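Local atomic coordinates of leukotriene A-4 hydrolase (PDB entry 2XQ0), a protein that cleaves di- and tripeptides from the amino end as a zinc aminopeptidase of the M1 family and, weakly, hydrolyses epoxides such as leukotriene A4. Residues A[217-222]-A[262-267]; A[225-228]-A[234-237]; A[286-291]-A[297-302]; A[292-297]-A[554-559]. All coordinates share one frame; numbering follows the deposited sequence.

Contact 1: residues A[217-222]-A[262-267]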
# COMPACT_ATOMS: atom_id res chain seq x y z
N ALA A 217 -19.63 13.17 0.86
CA ALA A 217 -20.92 12.59 0.48
C ALA A 217 -21.04 11.18 1.06
O ALA A 217 -20.07 10.44 1.10
CB ALA A 217 -21.07 12.55 -1.02
N PRO A 218 -22.24 10.82 1.52
CA PRO A 218 -22.38 9.48 2.09
C PRO A 218 -22.26 8.36 1.07
O PRO A 218 -22.82 8.45 -0.02
CB PRO A 218 -23.79 9.50 2.68
CG PRO A 218 -24.54 10.55 1.82
CD PRO A 218 -23.49 11.60 1.58
N ILE A 219 -21.54 7.30 1.41
CA ILE A 219 -21.48 6.13 0.54
C ILE A 219 -22.01 4.88 1.23
O ILE A 219 -21.96 3.80 0.67
CB ILE A 219 -20.06 5.86 0.01
CG1 ILE A 219 -19.03 5.90 1.17
CG2 ILE A 219 -19.70 6.87 -1.06
CD1 ILE A 219 -17.60 5.62 0.73
N GLY A 220 -22.51 5.05 2.45
CA GLY A 220 -23.09 3.93 3.18
C GLY A 220 -23.51 4.40 4.56
O GLY A 220 -23.23 5.54 4.92
N PRO A 221 -24.15 3.52 5.34
CA PRO A 221 -24.64 3.85 6.69
C PRO A 221 -23.54 4.23 7.67
O PRO A 221 -23.78 4.92 8.65
CB PRO A 221 -25.34 2.55 7.14
CG PRO A 221 -24.74 1.48 6.31
CD PRO A 221 -24.44 2.13 4.97
N ARG A 222 -22.31 3.81 7.41
CA ARG A 222 -21.23 4.24 8.28
C ARG A 222 -20.01 4.68 7.47
O ARG A 222 -18.89 4.59 7.94
CB ARG A 222 -20.85 3.14 9.28
CG ARG A 222 -20.53 1.83 8.63
CD ARG A 222 -20.28 0.71 9.64
NE ARG A 222 -20.61 -0.59 9.05
CZ ARG A 222 -20.38 -1.76 9.63
NH1 ARG A 222 -19.79 -1.80 10.82
NH2 ARG A 222 -20.73 -2.87 9.01
N TYR A 262 -16.08 3.92 8.50
CA TYR A 262 -15.11 3.57 7.47
C TYR A 262 -15.22 4.58 6.32
O TYR A 262 -16.10 4.48 5.46
CB TYR A 262 -15.31 2.15 6.94
CG TYR A 262 -14.21 1.83 5.95
CD1 TYR A 262 -12.96 1.39 6.38
CD2 TYR A 262 -14.39 2.06 4.59
CE1 TYR A 262 -11.95 1.12 5.47
CE2 TYR A 262 -13.37 1.81 3.67
CZ TYR A 262 -12.16 1.34 4.12
OH TYR A 262 -11.15 1.10 3.20
N ASP A 263 -14.32 5.57 6.31
CA ASP A 263 -14.41 6.65 5.34
C ASP A 263 -13.29 6.53 4.33
O ASP A 263 -12.28 5.90 4.60
CB ASP A 263 -14.32 8.00 6.05
CG ASP A 263 -15.53 8.30 6.92
OD1 ASP A 263 -16.59 7.64 6.75
OD2 ASP A 263 -15.42 9.21 7.75
N ILE A 264 -13.49 7.14 3.17
CA ILE A 264 -12.49 7.12 2.10
C ILE A 264 -12.17 8.54 1.63
O ILE A 264 -13.07 9.31 1.33
CB ILE A 264 -12.99 6.29 0.92
CG1 ILE A 264 -13.30 4.86 1.37
CG2 ILE A 264 -11.97 6.32 -0.26
CD1 ILE A 264 -14.07 4.05 0.36
N LEU A 265 -10.88 8.89 1.58
CA LEU A 265 -10.42 10.13 0.97
C LEU A 265 -9.92 9.81 -0.43
O LEU A 265 -8.96 9.06 -0.56
CB LEU A 265 -9.26 10.76 1.77
CG LEU A 265 -8.54 11.92 1.08
CD1 LEU A 265 -9.47 13.09 0.93
CD2 LEU A 265 -7.27 12.35 1.86
N VAL A 266 -10.55 10.37 -1.46
CA VAL A 266 -10.08 10.16 -2.82
C VAL A 266 -9.15 11.31 -3.12
O VAL A 266 -9.58 12.45 -3.27
CB VAL A 266 -11.21 10.06 -3.87
CG1 VAL A 266 -10.62 10.01 -5.26
CG2 VAL A 266 -12.07 8.80 -3.62
N ASN A 267 -7.85 11.00 -3.17
CA ASN A 267 -6.83 12.03 -3.18
C ASN A 267 -6.65 12.73 -4.51
O ASN A 267 -7.29 12.37 -5.51
CB ASN A 267 -5.50 11.44 -2.73
CG ASN A 267 -5.10 11.89 -1.35
OD1 ASN A 267 -5.26 13.05 -0.99
ND2 ASN A 267 -4.55 10.97 -0.56
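I219 and I264 meet over the intervening strand 223-227, and their side chains cross at about a right angle with the two CD1 methyls 3.9 Å apart. This is the tight part of the contact. I219 places CG1 between its backbone N and carbonyl carbon (chi1 48°), and the extended chain beyond it carries CD1 across to the second strand. V243 of helix 243-253 and I299 of the helix 297-311 close round the same apolar patch. A classic beta bulge, in which I219 and G220 pair with the single residue S223, precedes the hairpin turn. At the turn the contact changes character: Y262 N donates to R222 O at 2.9 Å with an N-H...O angle of 165°, tying the turn to the loop leading into strand 264-266, which runs parallel to strand 223-227. D263 OD1 lies near the same carbonyl but accepts from T224 N.

The looser side is the turn, where R222 is partly exposed. Its guanidinium extends from the turn to helix 243-253, where it forms salt bridges with E251 and E244. Y262 leads its ring away from the hairpin and into the interior; its hydroxyl, hydrogen-bonded with T282, also packs against E302, the proton acceptor of the active site. The contact therefore divides its chemistry: methyl packing joins two strands that are not neighbours in the mixed sheet, while one backbone bond fixes the turn beside a tyrosine that reaches the catalytic helix.

Contact 2: residues A[225-228]-A[234-237]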
# COMPACT_ATOMS: atom_id res chain seq x y z
N VAL A 225 -17.46 9.51 1.66
CA VAL A 225 -16.29 9.78 0.83
C VAL A 225 -15.94 11.27 0.83
O VAL A 225 -16.84 12.12 0.84
CB VAL A 225 -16.47 9.24 -0.61
CG1 VAL A 225 -17.65 9.94 -1.31
CG2 VAL A 225 -15.17 9.44 -1.42
N TYR A 226 -14.64 11.58 0.84
CA TYR A 226 -14.13 12.94 0.81
C TYR A 226 -13.31 13.12 -0.46
O TYR A 226 -12.58 12.23 -0.84
CB TYR A 226 -13.24 13.21 2.03
CG TYR A 226 -14.00 13.24 3.33
CD1 TYR A 226 -14.47 14.44 3.84
CD2 TYR A 226 -14.25 12.06 4.04
CE1 TYR A 226 -15.18 14.47 5.03
CE2 TYR A 226 -14.96 12.09 5.24
CZ TYR A 226 -15.42 13.30 5.72
OH TYR A 226 -16.13 13.36 6.90
N THR A 227 -13.47 14.25 -1.14
CA THR A 227 -12.66 14.54 -2.32
C THR A 227 -12.90 15.96 -2.80
O THR A 227 -13.64 16.71 -2.17
CB THR A 227 -12.90 13.55 -3.48
OG1 THR A 227 -11.94 13.78 -4.53
CG2 THR A 227 -14.30 13.68 -4.04
N GLU A 228 -12.27 16.33 -3.91
CA GLU A 228 -12.51 17.65 -4.49
C GLU A 228 -13.92 17.71 -5.07
O GLU A 228 -14.38 16.74 -5.71
CB GLU A 228 -11.44 17.97 -5.54
CG GLU A 228 -10.02 18.08 -4.98
CD GLU A 228 -8.94 18.08 -6.06
OE1 GLU A 228 -8.48 16.98 -6.45
OE2 GLU A 228 -8.55 19.18 -6.52
N ASP A 234 -18.94 11.61 -8.79
CA ASP A 234 -18.40 10.42 -9.45
C ASP A 234 -17.89 9.42 -8.41
O ASP A 234 -18.07 8.21 -8.55
CB ASP A 234 -17.24 10.79 -10.39
CG ASP A 234 -17.70 11.50 -11.65
OD1 ASP A 234 -18.87 11.33 -12.05
OD2 ASP A 234 -16.89 12.24 -12.26
N CYS A 235 -17.24 9.94 -7.37
CA CYS A 235 -16.68 9.08 -6.32
C CYS A 235 -17.81 8.41 -5.56
O CYS A 235 -17.75 7.23 -5.26
CB CYS A 235 -15.84 9.91 -5.37
SG CYS A 235 -14.29 10.45 -6.10
N GLN A 236 -18.85 9.18 -5.25
CA GLN A 236 -19.98 8.64 -4.50
C GLN A 236 -20.61 7.48 -5.25
O GLN A 236 -20.93 6.43 -4.67
CB GLN A 236 -21.01 9.74 -4.21
CG GLN A 236 -22.15 9.29 -3.31
CD GLN A 236 -23.22 10.35 -3.14
OE1 GLN A 236 -23.36 11.23 -3.98
NE2 GLN A 236 -23.96 10.27 -2.06
N TRP A 237 -20.78 7.64 -6.56
CA TRP A 237 -21.42 6.59 -7.34
C TRP A 237 -20.53 5.35 -7.35
O TRP A 237 -21.02 4.24 -7.30
CB TRP A 237 -21.69 7.06 -8.78
CG TRP A 237 -22.40 6.01 -9.59
CD1 TRP A 237 -23.75 5.83 -9.70
CD2 TRP A 237 -21.79 4.99 -10.39
NE1 TRP A 237 -24.01 4.76 -10.53
CE2 TRP A 237 -22.83 4.23 -10.97
CE3 TRP A 237 -20.46 4.66 -10.69
CZ2 TRP A 237 -22.58 3.15 -11.81
CZ3 TRP A 237 -20.22 3.58 -11.53
CH2 TRP A 237 -21.27 2.84 -12.08
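V225 faces C235 and Q236 with both of its methyls, a compact case of a strand packing on the helix that follows it in the chain. Its CB points toward helix 229-239, and from there the side chain forks. One branch, CG2, lies anti to the backbone N and comes to 4.0 Å from C235 CB. The other, CG1, sits between the backbone N and the carbonyl carbon (chi1 62°) and reaches the next residue of the helix, lying 4.2 Å from Q236 CA. The isopropyl group thus straddles two successive helix positions, touching a side-chain carbon of one and the backbone of the other.

Two residues on, T227 repeats the theme with a single methyl: its CG2 approaches C235 SG at 3.8 Å. With OG1 anti to the backbone N (chi1 -172°), T227 turns its hydroxyl to V266 O, to which it is hydrogen-bonded, so its polar and apolar branches serve different neighbours. C235 is consequently held between two strand residues, CB against V225 CG2 and SG beside T227 CG2. Q236 contributes little beyond its backbone and CB, since its amide is engaged outside the contact, NE2 with P218 O and OE1 with K233.

Between the segments the contact is apolar packing, and it lies away from the annotated sites. Y226 points away from the helix and touches M281 and L265, while V225 and T227 present the other face of strand 223-227. Helix 229-239 covers that face, and C235 and Q236 extend the packing to V266 of strand 264-266 and to A217 and I219 of strand 215-220.

Contact 3: residues A[286-291]-A[297-302]. Unlike the reference sequence in segment 286-291: L289 (reference Ile). With ZN (zinc ion), chain C; BES (2-(3-amino-2-hydroxy-4-phenyl-butyrylamino)-4-methyl-pentanoic acid), chain B.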
# COMPACT_ATOMS: atom_id res chain seq x y z
N PRO A 286 -7.35 8.49 -7.19
CA PRO A 286 -8.50 8.80 -8.06
C PRO A 286 -8.57 7.87 -9.26
O PRO A 286 -9.61 7.80 -9.91
CB PRO A 286 -8.22 10.23 -8.55
CG PRO A 286 -7.05 10.71 -7.78
CD PRO A 286 -6.33 9.55 -7.20
N THR A 287 -7.48 7.17 -9.57
CA THR A 287 -7.50 6.23 -10.67
C THR A 287 -8.35 5.02 -10.30
O THR A 287 -8.50 4.12 -11.09
CB THR A 287 -6.10 5.76 -11.10
OG1 THR A 287 -5.47 5.06 -10.02
CG2 THR A 287 -5.23 6.95 -11.52
N LEU A 288 -8.89 5.01 -9.09
CA LEU A 288 -9.83 3.96 -8.74
C LEU A 288 -11.16 4.22 -9.43
O LEU A 288 -11.95 3.30 -9.62
CB LEU A 288 -10.06 3.87 -7.22
CG LEU A 288 -8.96 3.28 -6.34
CD1 LEU A 288 -9.55 2.82 -5.01
CD2 LEU A 288 -8.29 2.12 -7.06
N LEU A 289 -11.41 5.47 -9.79
CA LEU A 289 -12.66 5.82 -10.43
C LEU A 289 -12.64 5.49 -11.92
O LEU A 289 -11.94 6.14 -12.70
CB LEU A 289 -12.99 7.30 -10.24
CG LEU A 289 -13.82 7.55 -8.99
CD1 LEU A 289 -13.01 7.22 -7.74
CD2 LEU A 289 -14.31 8.99 -8.99
N ALA A 290 -13.43 4.49 -12.29
CA ALA A 290 -13.49 4.02 -13.66
C ALA A 290 -14.88 4.23 -14.26
O ALA A 290 -15.09 3.99 -15.45
CB ALA A 290 -13.09 2.55 -13.72
N HIS A 291 -15.82 4.67 -13.44
CA HIS A 291 -17.19 4.94 -13.87
C HIS A 291 -18.03 3.69 -14.11
O HIS A 291 -19.17 3.78 -14.53
CB HIS A 291 -17.22 5.86 -15.11
CG HIS A 291 -16.61 7.20 -14.88
ND1 HIS A 291 -15.29 7.48 -15.19
CD2 HIS A 291 -17.12 8.34 -14.35
CE1 HIS A 291 -15.02 8.73 -14.86
NE2 HIS A 291 -16.11 9.27 -14.35
N ASP A 297 -11.59 -3.43 -5.55
CA ASP A 297 -10.97 -4.40 -4.68
C ASP A 297 -9.85 -3.72 -3.89
O ASP A 297 -9.52 -4.12 -2.77
CB ASP A 297 -10.48 -5.58 -5.50
CG ASP A 297 -11.53 -6.07 -6.49
OD1 ASP A 297 -12.71 -5.68 -6.34
OD2 ASP A 297 -11.17 -6.83 -7.42
N VAL A 298 -9.27 -2.66 -4.45
CA VAL A 298 -8.30 -1.89 -3.69
C VAL A 298 -8.93 -1.42 -2.39
O VAL A 298 -8.23 -1.19 -1.39
CB VAL A 298 -7.78 -0.66 -4.47
CG1 VAL A 298 -6.85 0.18 -3.58
CG2 VAL A 298 -7.06 -1.10 -5.75
N ILE A 299 -10.25 -1.25 -2.41
CA ILE A 299 -10.96 -0.90 -1.18
C ILE A 299 -11.15 -2.12 -0.25
O ILE A 299 -11.08 -1.98 0.95
CB ILE A 299 -12.30 -0.18 -1.44
CG1 ILE A 299 -12.10 1.07 -2.30
CG2 ILE A 299 -12.90 0.26 -0.11
CD1 ILE A 299 -11.31 2.17 -1.59
N ALA A 300 -11.39 -3.31 -0.80
CA ALA A 300 -11.39 -4.52 0.03
C ALA A 300 -10.04 -4.71 0.70
O ALA A 300 -9.96 -5.19 1.83
CB ALA A 300 -11.74 -5.72 -0.80
N HIS A 301 -8.97 -4.35 -0.01
CA HIS A 301 -7.62 -4.39 0.55
C HIS A 301 -7.46 -3.46 1.75
O HIS A 301 -7.13 -3.90 2.83
CB HIS A 301 -6.57 -4.07 -0.51
CG HIS A 301 -5.17 -4.29 -0.03
ND1 HIS A 301 -4.52 -5.49 -0.17
CD2 HIS A 301 -4.31 -3.47 0.63
CE1 HIS A 301 -3.31 -5.41 0.38
NE2 HIS A 301 -3.17 -4.19 0.87
N GLU A 302 -7.68 -2.16 1.56
CA GLU A 302 -7.52 -1.22 2.66
C GLU A 302 -8.48 -1.56 3.80
O GLU A 302 -8.16 -1.37 4.97
CB GLU A 302 -7.82 0.21 2.21
CG GLU A 302 -7.10 0.65 0.94
CD GLU A 302 -5.61 0.52 1.04
OE1 GLU A 302 -4.95 0.49 -0.03
OE2 GLU A 302 -5.09 0.44 2.17
ZN ZN C . -1.73 -3.15 2.18
N2 BES B . -0.05 0.99 2.88
C1 BES B . 0.11 0.10 1.75
C6 BES B . 1.02 0.74 0.70
C7 BES B . 2.41 0.94 1.26
C8 BES B . 3.03 -0.10 1.95
C12 BES B . 3.06 2.16 1.11
C9 BES B . 4.30 0.08 2.48
C11 BES B . 4.34 2.34 1.65
C10 BES B . 4.96 1.29 2.33
C2 BES B . -1.25 -0.25 1.12
O2 BES B . -2.19 -0.84 2.03
C3 BES B . -0.98 -1.19 -0.00
O3 BES B . -0.65 -2.36 0.20
N1 BES B . -1.14 -0.58 -1.17
C4 BES B . -0.98 -1.13 -2.50
C13 BES B . -2.40 -1.48 -2.91
C14 BES B . -2.54 -2.92 -3.38
C15 BES B . -3.99 -3.37 -3.27
C16 BES B . -1.61 -3.86 -2.62
C5 BES B . -0.49 -0.00 -3.36
O1 BES B . 0.18 -0.27 -4.39
O4 BES B . -0.76 1.18 -3.02
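L288 alone, of the segment 286-291, carries the whole contact with the helix, setting both methyls against V298 and one of them, CD1, against I299. That helix, 297-311, bears the HExxH zinc-binding motif of the M1 peptidases, and the leucine meets it in the turn just before H301 and E302. CD2 of L288 lies 3.7 Å from V298 CG2, while CD1 touches V298 CB and reaches 3.9 Å from I299 CD1. The side chains cross obliquely, the leucine fork fitting over the valine with the isoleucine tip alongside. I299 in turn touches Y262 and I264, so the packing runs on into the sheet.

The next residues of the helix bind the metal and the inhibitor. H301 has CG anti to its backbone N (chi1 -172°) and ligates the zinc ion through NE2 at 2.2 Å; H305 and E324 complete the protein ligands. At its other nitrogen, ND1 is hydrogen-bonded to E331, a second-shell residue that probably helps hold the ring's rotation. Bestatin takes the remaining positions with its hydroxyl O2 and its carbonyl O3, each 2.4 Å from the zinc. E302, the proton acceptor, bends at its second torsion and brings OE2 to 3.2 Å from that hydroxyl O2. Over one face of the H301 ring, toward the rim, bestatin's methyl C15 sits 3.6 Å above the plane.

Contact 4: residues A[292-297]-A[554-559]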
# COMPACT_ATOMS: atom_id res chain seq x y z
N ASP A 292 -17.47 2.52 -13.81
CA ASP A 292 -18.22 1.27 -13.93
C ASP A 292 -18.10 0.38 -12.69
O ASP A 292 -18.77 -0.64 -12.58
CB ASP A 292 -17.76 0.49 -15.16
CG ASP A 292 -16.30 0.12 -15.10
OD1 ASP A 292 -15.66 0.38 -14.06
OD2 ASP A 292 -15.79 -0.43 -16.10
N ARG A 293 -17.23 0.79 -11.77
CA ARG A 293 -16.98 0.05 -10.52
C ARG A 293 -16.05 -1.16 -10.66
O ARG A 293 -16.18 -2.12 -9.90
CB ARG A 293 -18.29 -0.35 -9.85
CG ARG A 293 -19.09 0.83 -9.40
CD ARG A 293 -20.52 0.47 -9.05
NE ARG A 293 -21.25 1.64 -8.58
CZ ARG A 293 -22.57 1.68 -8.44
NH1 ARG A 293 -23.31 0.63 -8.78
NH2 ARG A 293 -23.15 2.78 -7.99
N SER A 294 -15.10 -1.08 -11.59
CA SER A 294 -14.17 -2.19 -11.86
C SER A 294 -13.05 -2.36 -10.84
O SER A 294 -12.59 -3.48 -10.62
CB SER A 294 -13.53 -2.01 -13.23
OG SER A 294 -14.50 -1.78 -14.23
N ASN A 295 -12.60 -1.26 -10.24
CA ASN A 295 -11.36 -1.26 -9.47
C ASN A 295 -11.50 -1.26 -7.95
O ASN A 295 -10.55 -0.92 -7.24
CB ASN A 295 -10.52 -0.04 -9.85
CG ASN A 295 -10.08 -0.08 -11.28
OD1 ASN A 295 -10.02 -1.15 -11.88
ND2 ASN A 295 -9.77 1.09 -11.83
N ILE A 296 -12.65 -1.63 -7.44
CA ILE A 296 -12.90 -1.40 -6.02
C ILE A 296 -12.23 -2.38 -5.04
O ILE A 296 -12.25 -2.15 -3.82
CB ILE A 296 -14.41 -1.26 -5.73
CG1 ILE A 296 -15.18 -2.38 -6.41
CG2 ILE A 296 -14.91 0.10 -6.22
CD1 ILE A 296 -16.67 -2.20 -6.33
N ASP A 297 -11.59 -3.43 -5.55
CA ASP A 297 -10.97 -4.40 -4.68
C ASP A 297 -9.85 -3.72 -3.89
O ASP A 297 -9.52 -4.12 -2.77
CB ASP A 297 -10.48 -5.58 -5.50
CG ASP A 297 -11.53 -6.07 -6.49
OD1 ASP A 297 -12.71 -5.68 -6.34
OD2 ASP A 297 -11.17 -6.83 -7.42
N SER A 554 -11.79 2.70 -23.02
CA SER A 554 -11.94 2.43 -21.59
C SER A 554 -11.55 3.61 -20.71
O SER A 554 -10.54 4.27 -20.95
CB SER A 554 -11.09 1.22 -21.19
OG SER A 554 -11.13 1.00 -19.79
N GLN A 555 -12.35 3.87 -19.68
CA GLN A 555 -12.01 4.89 -18.69
C GLN A 555 -11.32 4.29 -17.46
O GLN A 555 -11.18 4.95 -16.44
CB GLN A 555 -13.26 5.64 -18.24
CG GLN A 555 -14.20 6.01 -19.36
CD GLN A 555 -15.14 7.12 -18.96
OE1 GLN A 555 -16.35 7.02 -19.14
NE2 GLN A 555 -14.58 8.19 -18.41
N ASN A 556 -10.90 3.03 -17.58
CA ASN A 556 -10.17 2.34 -16.51
C ASN A 556 -8.68 2.51 -16.70
O ASN A 556 -8.11 2.00 -17.65
CB ASN A 556 -10.54 0.85 -16.49
CG ASN A 556 -9.94 0.10 -15.29
OD1 ASN A 556 -8.81 0.35 -14.88
ND2 ASN A 556 -10.72 -0.81 -14.73
N ALA A 557 -8.03 3.23 -15.80
CA ALA A 557 -6.61 3.53 -15.91
C ALA A 557 -5.75 2.28 -16.00
O ALA A 557 -4.65 2.31 -16.54
CB ALA A 557 -6.15 4.39 -14.73
N GLU A 558 -6.25 1.19 -15.43
CA GLU A 558 -5.52 -0.08 -15.46
C GLU A 558 -5.48 -0.66 -16.87
O GLU A 558 -4.45 -1.19 -17.29
CB GLU A 558 -6.18 -1.12 -14.54
CG GLU A 558 -6.07 -0.82 -13.07
CD GLU A 558 -4.79 -1.37 -12.48
OE1 GLU A 558 -4.01 -1.99 -13.24
OE2 GLU A 558 -4.57 -1.19 -11.27
N VAL A 559 -6.61 -0.61 -17.56
CA VAL A 559 -6.69 -1.11 -18.92
C VAL A 559 -6.03 -0.13 -19.88
O VAL A 559 -5.30 -0.52 -20.79
CB VAL A 559 -8.14 -1.29 -19.38
CG1 VAL A 559 -8.17 -1.56 -20.89
CG2 VAL A 559 -8.84 -2.42 -18.60
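The CA atoms of S294 and N556, 7.6 Å apart, are the nearest pair across the segments, where an irregular loop meets the N-terminal end of helix 557-569. Small turns shape both sides: D292 OD1, met from above its carboxylate plane, accepts from S294 N in an Asx turn, and S554 OG accepts from N556 N to make an ST turn.

Between them N295 and N556 form a lopsided amide pair. The side chains come from opposite directions, with their amide planes 76° apart. N556 ND2 gives a bond of 3.0 Å to N295 OD1, bent to 141° at the hydrogen and with the donor tilted from the carbonyl plane. The return bond, from N295 ND2 to N556 OD1, is weak at 3.3 Å; N295 ND2 also makes a weak bond to T287 O. The twist between the planes prevents the flat, two-bond match that paired amides can make. N556 OD1 has a stronger duty: as the N-cap of the helix it accepts from E558 N at 2.7 Å. With CG anti to its backbone N (chi1 -173°), N556 can point its amide at the loop and still cap its own helix. S294 CB rests 3.4 Å from N556 ND2, beside this pair, and E558 sends its carboxylate to a salt bridge with K590.

Here the M1 catalytic domain meets the C-terminal helical domain. S294 and N556 both touch S508 at the start of helix 508-519, E558 packs on V512 of that helix and on F591 of helix 589-600, and R293 on the catalytic side reaches back to W237 of helix 229-239.

The four contacts run across the catalytic domain to its C-terminal neighbour. Contacts 1 and 2, centres about 8 Å apart, meet in one sheet, where strand 223-227 of contact 2 lies between the two strands of contact 1; I264 O and Y226 N, 2.8 Å apart, probably hydrogen-bond there. Contact 1 touches contact 3 at the active site, Y262 OH lying 3.6 Å from E302 CB. Contact 2 meets contact 3 at L289 and contact 4 by a probable bond of 2.7 Å from R293 NH2 to W237 O. Contacts 3 and 4 share D297, centres about 8 Å apart. Bestatin and the zinc belong to contact 3, yet E558 of contact 4 has its side chain about 8 Å from the inhibitor.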